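Local coordinates for protein L-talarate/galactarate dehydratase (Salmonella typhimurium, PDB 2PP0) that catalyses the magnesium-dependent dehydration of L-talarate and galactarate to 5-keto-4-deoxy-D-glucarate and, in competition with this, the epimerization of L-talarate to galactarate, at residues V60-A65 and V76-S81; A128-S133 and A302-G307; P222-A227 and N247-E252; P273-E278 and S295-P300. All coordinates share one frame; numbering follows the deposited sequence.

Contact 1. Residues V60-A65 and V76-S81; sequences VAIIIA and VGFSYS
I62 and I64 lie across from Y80 and F78 in a beta hairpin of the N-terminal capping domain of this enolase-superfamily enzyme. The strands run antiparallel, and A61–S81, I63–S79 and A65–G77 are hydrogen-bonded pairs joined by two N-H...O=C bonds each. The intervening pairs, I62–Y80 and I64–F78, are non-hydrogen-bonded and bring their CA atoms to 4.4 Å and 4.3 Å.

Y80 and F78 both set CG between the backbone N and the carbonyl carbon (chi1 74° and 70°), which carries the rings away from strand 60-65 and leaves mainly their CB atoms to touch it. I62 reaches back with its longer branch: CD1 ends 3.8 Å from Y80 CB, while CG2 approaches F78 CB. Further along, I64 CG2 and V76 CG2 lie side by side, 4.0 Å apart, pointing the same way. The outward turn of Y80 has a consequence for the active site: its OH is hydrogen-bonded to D301, the residue thought to raise the basicity of the catalytic histidine H328, and its ring meets F329 edge-to-face.

On the other face I63, S79 and S81 meet I89 of helix 86-96, and A65 and S79 meet helix 127-146. Here A61 CB and S81 CB are 4.1 Å apart. S79 turns OG into the position between its backbone N and carbonyl carbon (chi1 64°), where it bonds to the carbonyl of Q130 and at the same time rests 3.6 Å from I63 CB.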
loop_
_atom_site.group_PDB
_atom_site.type_symbol
_atom_site.label_atom_id
_atom_site.label_comp_id
_atom_site.label_asym_id
_atom_site.label_seq_id
_atom_site.Cartn_x
_atom_site.Cartn_y
_atom_site.Cartn_z
ATOM N N VAL B 60 14.197 28.308 5.316
ATOM C CA VAL B 60 13.608 26.987 5.479
ATOM C C VAL B 60 14.711 25.984 5.772
ATOM O O VAL B 60 15.693 25.891 5.027
ATOM C CB VAL B 60 12.849 26.536 4.207
ATOM C CG1 VAL B 60 12.239 25.148 4.424
ATOM C CG2 VAL B 60 11.762 27.534 3.868
ATOM N N ALA B 61 14.566 25.253 6.870
ATOM C CA ALA B 61 15.542 24.239 7.232
ATOM C C ALA B 61 15.259 23.031 6.344
ATOM O O ALA B 61 14.100 22.677 6.123
ATOM C CB ALA B 61 15.393 23.853 8.697
ATOM N N ILE B 62 16.315 22.411 5.832
ATOM C CA ILE B 62 16.172 21.241 4.973
ATOM C C ILE B 62 17.092 20.147 5.492
ATOM O O ILE B 62 18.301 20.347 5.586
ATOM C CB ILE B 62 16.576 21.557 3.506
ATOM C CG1 ILE B 62 15.685 22.663 2.930
ATOM C CG2 ILE B 62 16.481 20.291 2.657
ATOM C CD1 ILE B 62 14.231 22.264 2.735
ATOM N N ILE B 63 16.530 18.998 5.848
ATOM C CA ILE B 63 17.355 17.895 6.328
ATOM C C ILE B 63 17.380 16.863 5.205
ATOM O O ILE B 63 16.342 16.333 4.799
ATOM C CB ILE B 63 16.800 17.265 7.628
ATOM C CG1 ILE B 63 16.710 18.325 8.737
ATOM C CG2 ILE B 63 17.734 16.159 8.112
ATOM C CD1 ILE B 63 15.592 19.346 8.542
ATOM N N ILE B 64 18.576 16.594 4.698
ATOM C CA ILE B 64 18.754 15.670 3.586
ATOM C C ILE B 64 19.413 14.369 4.004
ATOM O O ILE B 64 20.296 14.351 4.861
ATOM C CB ILE B 64 19.638 16.314 2.496
ATOM C CG1 ILE B 64 19.103 17.697 2.154
ATOM C CG2 ILE B 64 19.673 15.441 1.247
ATOM C CD1 ILE B 64 20.058 18.521 1.312
ATOM N N ALA B 65 18.972 13.273 3.395
ATOM C CA ALA B 65 19.561 11.970 3.659
ATOM C C ALA B 65 19.990 11.376 2.322
ATOM O O ALA B 65 19.261 11.453 1.330
ATOM C CB ALA B 65 18.559 11.047 4.341
ATOM N N VAL B 76 18.087 9.402 -2.384
ATOM C CA VAL B 76 18.124 10.694 -1.722
ATOM C C VAL B 76 16.710 11.109 -1.317
ATOM O O VAL B 76 15.745 10.847 -2.035
ATOM C CB VAL B 76 18.736 11.775 -2.647
ATOM C CG1 VAL B 76 17.846 11.992 -3.857
ATOM C CG2 VAL B 76 18.933 13.071 -1.877
ATOM N N GLY B 77 16.597 11.753 -0.160
ATOM C CA GLY B 77 15.306 12.200 0.331
ATOM C C GLY B 77 15.505 13.340 1.313
ATOM O O GLY B 77 16.631 13.609 1.727
ATOM N N PHE B 78 14.426 14.018 1.693
ATOM C CA PHE B 78 14.570 15.129 2.624
ATOM C C PHE B 78 13.297 15.454 3.385
ATOM O O PHE B 78 12.203 15.023 3.015
ATOM C CB PHE B 78 15.019 16.384 1.865
ATOM C CG PHE B 78 13.956 16.965 0.967
ATOM C CD1 PHE B 78 13.013 17.860 1.469
ATOM C CD2 PHE B 78 13.875 16.590 -0.375
ATOM C CE1 PHE B 78 12.002 18.374 0.649
ATOM C CE2 PHE B 78 12.870 17.095 -1.204
ATOM C CZ PHE B 78 11.931 17.988 -0.693
ATOM N N SER B 79 13.465 16.215 4.462
ATOM C CA SER B 79 12.351 16.695 5.270
ATOM C C SER B 79 12.691 18.167 5.485
ATOM O O SER B 79 13.738 18.638 5.026
ATOM C CB SER B 79 12.234 15.940 6.606
ATOM O OG SER B 79 13.355 16.139 7.442
ATOM N N TYR B 80 11.825 18.908 6.157
ATOM C CA TYR B 80 12.102 20.322 6.341
ATOM C C TYR B 80 11.427 20.842 7.591
ATOM O O TYR B 80 10.668 20.133 8.245
ATOM C CB TYR B 80 11.563 21.104 5.147
ATOM C CG TYR B 80 10.050 21.227 5.174
ATOM C CD1 TYR B 80 9.428 22.329 5.769
ATOM C CD2 TYR B 80 9.240 20.206 4.681
ATOM C CE1 TYR B 80 8.040 22.405 5.874
ATOM C CE2 TYR B 80 7.852 20.274 4.783
ATOM C CZ TYR B 80 7.259 21.374 5.381
ATOM O OH TYR B 80 5.884 21.437 5.495
ATOM N N SER B 81 11.711 22.096 7.906
ATOM C CA SER B 81 11.085 22.750 9.041
ATOM C C SER B 81 11.005 24.229 8.731
ATOM O O SER B 81 11.980 24.829 8.278
ATOM C CB SER B 81 11.887 22.534 10.324
ATOM O OG SER B 81 11.221 23.147 11.422
#

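Contact 2. Residues A128-S133 and A302-G307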
loop_
_atom_site.group_PDB
_atom_site.type_symbol
_atom_site.label_atom_id
_atom_site.label_comp_id
_atom_site.label_asym_id
_atom_site.label_seq_id
_atom_site.Cartn_x
_atom_site.Cartn_y
_atom_site.Cartn_z
ATOM N N ALA B 128 10.368 13.384 15.784
ATOM C CA ALA B 128 11.153 12.174 15.592
ATOM C C ALA B 128 10.829 11.438 14.281
ATOM O O ALA B 128 11.735 10.913 13.636
ATOM C CB ALA B 128 10.983 11.235 16.784
ATOM N N VAL B 129 9.559 11.385 13.880
ATOM C CA VAL B 129 9.244 10.694 12.625
ATOM C C VAL B 129 9.649 11.578 11.451
ATOM O O VAL B 129 9.873 11.098 10.336
ATOM C CB VAL B 129 7.738 10.286 12.509
ATOM C CG1 VAL B 129 7.359 9.397 13.682
ATOM C CG2 VAL B 129 6.838 11.502 12.433
ATOM N N GLN B 130 9.767 12.875 11.710
ATOM C CA GLN B 130 10.184 13.799 10.669
ATOM C C GLN B 130 11.693 13.661 10.448
ATOM O O GLN B 130 12.231 14.148 9.455
ATOM C CB GLN B 130 9.817 15.234 11.046
ATOM C CG GLN B 130 8.343 15.550 10.840
ATOM C CD GLN B 130 8.002 16.972 11.235
ATOM O OE1 GLN B 130 8.874 17.840 11.270
ATOM N NE2 GLN B 130 6.725 17.221 11.521
ATOM N N ALA B 131 12.360 12.990 11.385
ATOM C CA ALA B 131 13.794 12.738 11.292
ATOM C C ALA B 131 13.974 11.434 10.507
ATOM O O ALA B 131 15.034 11.183 9.935
ATOM C CB ALA B 131 14.402 12.599 12.678
ATOM N N ILE B 132 12.932 10.605 10.503
ATOM C CA ILE B 132 12.953 9.345 9.755
ATOM C C ILE B 132 12.580 9.659 8.298
ATOM O O ILE B 132 13.074 9.022 7.366
ATOM C CB ILE B 132 11.941 8.316 10.356
ATOM C CG1 ILE B 132 12.398 7.895 11.755
ATOM C CG2 ILE B 132 11.827 7.081 9.457
ATOM C CD1 ILE B 132 11.468 6.905 12.440
ATOM N N SER B 133 11.725 10.661 8.114
ATOM C CA SER B 133 11.264 11.083 6.788
ATOM C C SER B 133 12.319 11.119 5.672
ATOM O O SER B 133 12.119 10.525 4.605
ATOM C CB SER B 133 10.595 12.455 6.873
ATOM O OG SER B 133 9.307 12.358 7.448
ATOM N N ALA B 302 4.197 14.671 3.341
ATOM C CA ALA B 302 5.064 13.517 3.566
ATOM C C ALA B 302 6.199 13.813 4.543
ATOM O O ALA B 302 6.444 13.040 5.467
ATOM C CB ALA B 302 5.624 12.994 2.232
ATOM N N PRO B 303 6.930 14.919 4.337
ATOM C CA PRO B 303 8.014 15.200 5.285
ATOM C C PRO B 303 7.493 15.263 6.730
ATOM O O PRO B 303 8.061 14.655 7.632
ATOM C CB PRO B 303 8.550 16.548 4.798
ATOM C CG PRO B 303 8.374 16.436 3.293
ATOM C CD PRO B 303 6.973 15.845 3.188
ATOM N N ARG B 304 6.378 15.961 6.925
ATOM C CA ARG B 304 5.789 16.123 8.252
ATOM C C ARG B 304 5.164 14.908 8.918
ATOM O O ARG B 304 5.176 14.815 10.145
ATOM C CB ARG B 304 4.752 17.235 8.225
ATOM C CG ARG B 304 5.360 18.608 8.246
ATOM C CD ARG B 304 4.316 19.654 8.536
ATOM N NE ARG B 304 4.935 20.961 8.687
ATOM C CZ ARG B 304 4.411 22.085 8.217
ATOM N NH1 ARG B 304 3.255 22.048 7.566
ATOM N NH2 ARG B 304 5.046 23.240 8.389
ATOM N N VAL B 305 4.614 13.983 8.134
ATOM C CA VAL B 305 3.975 12.810 8.721
ATOM C C VAL B 305 4.905 11.623 8.919
ATOM O O VAL B 305 4.483 10.580 9.408
ATOM C CB VAL B 305 2.757 12.338 7.883
ATOM C CG1 VAL B 305 1.785 13.491 7.692
ATOM C CG2 VAL B 305 3.218 11.786 6.539
ATOM N N GLY B 306 6.167 11.767 8.534
ATOM C CA GLY B 306 7.088 10.663 8.716
ATOM C C GLY B 306 7.607 10.018 7.438
ATOM O O GLY B 306 8.301 9.010 7.514
ATOM N N GLY B 307 7.265 10.580 6.277
ATOM C CA GLY B 307 7.756 10.040 5.014
ATOM C C GLY B 307 6.702 9.521 4.046
ATOM O O GLY B 307 5.503 9.714 4.233
#
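S133, G306 and Q130 carry this junction, where a helix of the N-terminal capping domain meets the turn that ends the short, weakly bonded helix 302-305 of the barrel domain. S133 points its CB toward the turn. Its OG appears to bond to the carbonyl O of P303, but the hydroxyl is modelled too close to a neighbour and its place is doubtful.

G306 closes the short helix as a Schellman motif, its phi of 113° a backbone setting that suits glycine. With no side chain it lies against helix 127-146: its CA is 3.8 Å from V129 CG2 and makes a CA-H...O contact of 3.3 Å with V129 O, nearly straight at 157°.

Q130 extends beyond CG, reaching along the backbone of the short helix. CG lies 3.3 Å from both P303 O and R304 O, and the terminal NE2 donates to R304 O at 3.2 Å, arriving on a lone pair in the carbonyl plane, though the oxygen is tilted from the amide plane of Q130. The same NE2 touches CB and CG of R304, whose extended chain then leads away to a salt bridge with the magnesium ligand E278.

Around this interdomain contact, helix 86-96 packs on Q130, helix 108-118 packs on V129 and I132, and strand 74-81 lies against S133, P303 and R304.

Contact 3. Residues P222-A227 and N247-E252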
loop_
_atom_site.group_PDB
_atom_site.type_symbol
_atom_site.label_atom_id
_atom_site.label_comp_id
_atom_site.label_asym_id
_atom_site.label_seq_id
_atom_site.Cartn_x
_atom_site.Cartn_y
_atom_site.Cartn_z
ATOM N N PRO B 222 -9.697 28.135 -11.516
ATOM C CA PRO B 222 -9.675 27.588 -10.158
ATOM C C PRO B 222 -9.077 28.554 -9.137
ATOM O O PRO B 222 -7.926 28.981 -9.266
ATOM C CB PRO B 222 -8.843 26.319 -10.316
ATOM C CG PRO B 222 -9.190 25.874 -11.705
ATOM C CD PRO B 222 -9.098 27.182 -12.468
ATOM N N LEU B 223 -9.871 28.900 -8.128
ATOM C CA LEU B 223 -9.433 29.802 -7.066
ATOM C C LEU B 223 -9.714 29.162 -5.707
ATOM O O LEU B 223 -10.762 28.555 -5.499
ATOM C CB LEU B 223 -10.161 31.143 -7.171
ATOM C CG LEU B 223 -9.859 32.189 -6.093
ATOM C CD1 LEU B 223 -8.367 32.492 -6.036
ATOM C CD2 LEU B 223 -10.641 33.447 -6.406
ATOM N N MET B 224 -8.766 29.292 -4.788
ATOM C CA MET B 224 -8.922 28.715 -3.461
ATOM C C MET B 224 -8.339 29.657 -2.413
ATOM O O MET B 224 -7.570 30.557 -2.749
ATOM C CB MET B 224 -8.237 27.334 -3.399
ATOM C CG MET B 224 -6.907 27.218 -4.159
ATOM S SD MET B 224 -7.005 26.511 -5.850
ATOM C CE MET B 224 -6.964 27.837 -6.759
ATOM N N VAL B 225 -8.725 29.474 -1.152
ATOM C CA VAL B 225 -8.194 30.320 -0.085
ATOM C C VAL B 225 -7.682 29.481 1.072
ATOM O O VAL B 225 -8.052 28.311 1.218
ATOM C CB VAL B 225 -9.244 31.336 0.438
ATOM C CG1 VAL B 225 -9.723 32.211 -0.707
ATOM C CG2 VAL B 225 -10.411 30.612 1.088
ATOM N N ASP B 226 -6.834 30.096 1.894
ATOM C CA ASP B 226 -6.213 29.435 3.039
ATOM C C ASP B 226 -6.143 30.401 4.234
ATOM O O ASP B 226 -5.488 31.441 4.154
ATOM C CB ASP B 226 -4.805 28.988 2.628
ATOM C CG ASP B 226 -4.069 28.256 3.726
ATOM O OD1 ASP B 226 -4.639 28.072 4.821
ATOM O OD2 ASP B 226 -2.908 27.862 3.487
ATOM N N ALA B 227 -6.813 30.057 5.334
ATOM C CA ALA B 227 -6.821 30.913 6.527
ATOM C C ALA B 227 -5.745 30.552 7.540
ATOM O O ALA B 227 -5.555 31.259 8.531
ATOM C CB ALA B 227 -8.185 30.861 7.197
ATOM N N ASN B 247 -17.289 30.594 -5.722
ATOM C CA ASN B 247 -17.169 29.239 -6.265
ATOM C C ASN B 247 -15.768 28.653 -6.094
ATOM O O ASN B 247 -15.249 27.979 -6.984
ATOM C CB ASN B 247 -17.547 29.236 -7.749
ATOM C CG ASN B 247 -19.017 29.550 -7.981
ATOM O OD1 ASN B 247 -19.422 29.891 -9.095
ATOM N ND2 ASN B 247 -19.825 29.425 -6.931
ATOM N N LEU B 248 -15.168 28.902 -4.937
ATOM C CA LEU B 248 -13.828 28.418 -4.632
ATOM C C LEU B 248 -13.686 26.900 -4.726
ATOM O O LEU B 248 -14.645 26.158 -4.504
ATOM C CB LEU B 248 -13.435 28.863 -3.221
ATOM C CG LEU B 248 -13.432 30.366 -2.949
ATOM C CD1 LEU B 248 -13.148 30.623 -1.473
ATOM C CD2 LEU B 248 -12.386 31.036 -3.821
ATOM N N ILE B 249 -12.481 26.446 -5.054
ATOM C CA ILE B 249 -12.206 25.016 -5.133
ATOM C C ILE B 249 -12.254 24.477 -3.706
ATOM O O ILE B 249 -12.698 23.353 -3.472
ATOM C CB ILE B 249 -10.809 24.732 -5.740
ATOM C CG1 ILE B 249 -10.757 25.235 -7.187
ATOM C CG2 ILE B 249 -10.511 23.234 -5.684
ATOM C CD1 ILE B 249 -11.825 24.608 -8.092
ATOM N N TRP B 250 -11.789 25.286 -2.753
ATOM C CA TRP B 250 -11.817 24.899 -1.345
ATOM C C TRP B 250 -11.443 26.038 -0.395
ATOM O O TRP B 250 -10.915 27.066 -0.813
ATOM C CB TRP B 250 -10.886 23.697 -1.091
ATOM C CG TRP B 250 -9.394 23.989 -1.109
ATOM C CD1 TRP B 250 -8.713 24.892 -0.327
ATOM C CD2 TRP B 250 -8.403 23.340 -1.917
ATOM N NE1 TRP B 250 -7.367 24.839 -0.600
ATOM C CE2 TRP B 250 -7.147 23.897 -1.571
ATOM C CE3 TRP B 250 -8.451 22.341 -2.900
ATOM C CZ2 TRP B 250 -5.952 23.489 -2.174
ATOM C CZ3 TRP B 250 -7.259 21.933 -3.503
ATOM C CH2 TRP B 250 -6.027 22.510 -3.134
ATOM N N ILE B 251 -11.751 25.845 0.882
ATOM C CA ILE B 251 -11.399 26.802 1.936
ATOM C C ILE B 251 -10.488 25.972 2.831
ATOM O O ILE B 251 -10.924 25.009 3.455
ATOM C CB ILE B 251 -12.631 27.266 2.743
ATOM C CG1 ILE B 251 -13.569 28.072 1.840
ATOM C CG2 ILE B 251 -12.186 28.125 3.926
ATOM C CD1 ILE B 251 -14.921 28.373 2.466
ATOM N N GLU B 252 -9.218 26.342 2.881
ATOM C CA GLU B 252 -8.236 25.590 3.645
ATOM C C GLU B 252 -7.992 26.108 5.053
ATOM O O GLU B 252 -8.008 27.311 5.298
ATOM C CB GLU B 252 -6.922 25.570 2.864
ATOM C CG GLU B 252 -5.801 24.761 3.493
ATOM C CD GLU B 252 -4.573 24.728 2.603
ATOM O OE1 GLU B 252 -4.708 25.071 1.406
ATOM O OE2 GLU B 252 -3.483 24.351 3.086
HETATM O O HOH W 1 -12.456 28.334 -8.563
#
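E252 OE1, on a carboxylate stacked beside that of D226, is gripped by several groups: K195 NZ in a salt bridge, Q299 NE2 in a hydrogen bond and, weakly, W250 NE1 at 3.3 Å. D226 and E252, two ligands of the catalytic magnesium ion, stand on the same face of a parallel strand pair in the (beta/alpha)-barrel. Each places CG anti to the backbone N (chi1 -179° and -177°), and their carboxylate planes are 11° apart, with D226 OD2 3.6 Å from E252 OE2. The like charges are probably offset in part by K195 and by K197, the proton acceptor, which forms a salt bridge with D226 OD2.

In the backbone ladder V225 O accepts from E252 N at 2.8 Å, flanked by A227 N to E252 O and V225 N to W250 O. Before the strand the register slips: L223 O takes I249 N (2.8 Å) instead of W250 N. There a water accepts from L223 N and donates to N247 O.

Farther back along the strands, M224 CB sits over the five-membered ring of W250, 3.9 Å from its centroid, a CH-pi contact. The methionine chain bends so that SD also makes an oblique Met-aromatic contact with the six-membered ring. The side chains of L248 and V225 cross at about a right angle, with L248 CD1 3.7 Å from V225 CG2, and L248 CD2 lies 3.6 Å from L223 CG.

The two strands belong to a beta-alpha-beta unit built through helix 233-243. Helix 203-217 packs on L223 and V225, strand 194-197 bonds to the backbone of M224 and D226, and strand 274-276 flanks W250 and I251.

Contact 4. Residues P273-E278 and S295-P300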
loop_
_atom_site.group_PDB
_atom_site.type_symbol
_atom_site.label_atom_id
_atom_site.label_comp_id
_atom_site.label_asym_id
_atom_site.label_seq_id
_atom_site.Cartn_x
_atom_site.Cartn_y
_atom_site.Cartn_z
ATOM N N PRO B 273 -15.994 23.080 -0.696
ATOM C CA PRO B 273 -15.173 22.073 -0.023
ATOM C C PRO B 273 -14.290 22.683 1.062
ATOM O O PRO B 273 -13.860 23.833 0.954
ATOM C CB PRO B 273 -14.351 21.483 -1.167
ATOM C CG PRO B 273 -15.290 21.599 -2.340
ATOM C CD PRO B 273 -15.829 22.999 -2.160
ATOM N N ILE B 274 -14.034 21.908 2.111
ATOM C CA ILE B 274 -13.173 22.354 3.208
ATOM C C ILE B 274 -11.908 21.512 3.111
ATOM O O ILE B 274 -11.985 20.312 2.858
ATOM C CB ILE B 274 -13.839 22.113 4.591
ATOM C CG1 ILE B 274 -15.078 23.001 4.731
ATOM C CG2 ILE B 274 -12.841 22.410 5.721
ATOM C CD1 ILE B 274 -14.783 24.486 4.617
ATOM N N ALA B 275 -10.752 22.139 3.299
ATOM C CA ALA B 275 -9.478 21.433 3.228
ATOM C C ALA B 275 -8.637 21.676 4.474
ATOM O O ALA B 275 -8.689 22.755 5.059
ATOM C CB ALA B 275 -8.704 21.884 1.995
ATOM N N THR B 276 -7.863 20.670 4.875
ATOM C CA THR B 276 -6.993 20.810 6.037
ATOM C C THR B 276 -6.058 19.618 6.195
ATOM O O THR B 276 -6.217 18.587 5.521
ATOM C CB THR B 276 -7.807 20.969 7.342
ATOM O OG1 THR B 276 -6.924 21.337 8.412
ATOM C CG2 THR B 276 -8.508 19.660 7.699
ATOM N N GLY B 277 -5.067 19.773 7.075
ATOM C CA GLY B 277 -4.133 18.690 7.339
ATOM C C GLY B 277 -2.638 18.953 7.242
ATOM O O GLY B 277 -1.849 18.148 7.737
ATOM N N GLU B 278 -2.232 20.063 6.636
ATOM C CA GLU B 278 -0.808 20.343 6.475
ATOM C C GLU B 278 0.029 20.305 7.759
ATOM O O GLU B 278 1.195 19.892 7.733
ATOM C CB GLU B 278 -0.596 21.701 5.780
ATOM C CG GLU B 278 -0.579 22.900 6.719
ATOM C CD GLU B 278 0.334 24.010 6.223
ATOM O OE1 GLU B 278 -0.172 25.006 5.673
ATOM O OE2 GLU B 278 1.567 23.876 6.377
ATOM N N SER B 295 -12.812 17.104 6.759
ATOM C CA SER B 295 -12.662 17.816 5.497
ATOM C C SER B 295 -12.948 17.033 4.216
ATOM O O SER B 295 -12.914 15.803 4.194
ATOM C CB SER B 295 -11.245 18.392 5.412
ATOM O OG SER B 295 -10.277 17.350 5.474
ATOM N N ASP B 296 -13.209 17.788 3.152
ATOM C CA ASP B 296 -13.498 17.252 1.824
ATOM C C ASP B 296 -12.184 16.944 1.104
ATOM O O ASP B 296 -12.107 16.019 0.288
ATOM C CB ASP B 296 -14.318 18.282 1.042
ATOM C CG ASP B 296 -15.608 18.650 1.758
ATOM O OD1 ASP B 296 -16.504 17.786 1.836
ATOM O OD2 ASP B 296 -15.719 19.791 2.255
ATOM N N PHE B 297 -11.159 17.737 1.406
ATOM C CA PHE B 297 -9.820 17.548 0.845
ATOM C C PHE B 297 -8.880 17.248 2.007
ATOM O O PHE B 297 -8.895 17.954 3.021
ATOM C CB PHE B 297 -9.302 18.814 0.144
ATOM C CG PHE B 297 -9.848 19.029 -1.241
ATOM C CD1 PHE B 297 -11.109 19.585 -1.434
ATOM C CD2 PHE B 297 -9.086 18.688 -2.359
ATOM C CE1 PHE B 297 -11.603 19.801 -2.719
ATOM C CE2 PHE B 297 -9.569 18.899 -3.648
ATOM C CZ PHE B 297 -10.831 19.458 -3.829
ATOM N N VAL B 298 -8.073 16.203 1.869
ATOM C CA VAL B 298 -7.109 15.838 2.899
ATOM C C VAL B 298 -5.753 16.334 2.409
ATOM O O VAL B 298 -5.330 16.007 1.293
ATOM C CB VAL B 298 -7.077 14.311 3.114
ATOM C CG1 VAL B 298 -6.011 13.941 4.131
ATOM C CG2 VAL B 298 -8.448 13.833 3.590
ATOM N N GLN B 299 -5.072 17.122 3.238
ATOM C CA GLN B 299 -3.788 17.692 2.854
ATOM C C GLN B 299 -2.593 17.238 3.682
ATOM O O GLN B 299 -2.085 17.980 4.533
ATOM C CB GLN B 299 -3.890 19.212 2.887
ATOM C CG GLN B 299 -5.010 19.729 2.007
ATOM C CD GLN B 299 -5.190 21.220 2.112
ATOM O OE1 GLN B 299 -5.566 21.739 3.168
ATOM N NE2 GLN B 299 -4.918 21.927 1.020
ATOM N N PRO B 300 -2.119 16.009 3.437
ATOM C CA PRO B 300 -0.975 15.523 4.197
ATOM C C PRO B 300 0.331 16.071 3.622
ATOM O O PRO B 300 0.373 16.576 2.497
ATOM C CB PRO B 300 -1.109 14.009 4.087
ATOM C CG PRO B 300 -1.681 13.829 2.705
ATOM C CD PRO B 300 -2.663 14.965 2.543
HETATM O O HOH W 2 -3.687 22.258 5.089
#
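I274 and F297 join two adjacent parallel strands of the (beta/alpha)-barrel, linked as a beta-alpha-beta unit through helix 283-291. Among the backbone bonds, I274 O accepts from both D296 N at 2.8 Å and F297 N at 3.1 Å, so one carbonyl is gripped twice. Toward the C-terminal ends of the strands, Q299 N donates to T276 O, while T276 N to F297 O is weak.

Side chains add polar bonds. D296 holds CG beside its own backbone N (chi1 -57°) and turns OD2 to I274 N, 2.7 Å away, using the anti lone pair. S295 OG bonds within its own segment, to F297 O, from above the carbonyl plane.

Apolar packing lies mostly on the face of A275 and F297, where A275 CB is 3.6 Å from F297 CB. P273 CB meets the F297 ring at its edge, in plane, 3.6 Å from F297 CE1. A275 CB also lies against the amide of Q299.

Beyond the strand ends a water links the two segments, accepting from the backbone of the magnesium ligand E278 (N at 3.1 Å) and donating to Q299 OE1 at 2.7 Å.

From the N terminus, contact 1 closes first, a short hairpin loop in the capping domain. Contact 2 opens next and closes a long loop running from the capping-domain helix 127-146 to the end of helix 302-305. Contacts 3 and 4 are nested inside that loop in series, each closing a beta-alpha-beta unit of the barrel. Strands 251-252 and 274-276 are neighbours in its sheet, where I251 exchanges backbone bonds with P273 and A275. Contact 2 touches both contact 1 and contact 4. Contact 2 alone of the four joins cap to barrel; contacts 3 and 4 tie neighbouring barrel strands, whose ends carry the magnesium ligands.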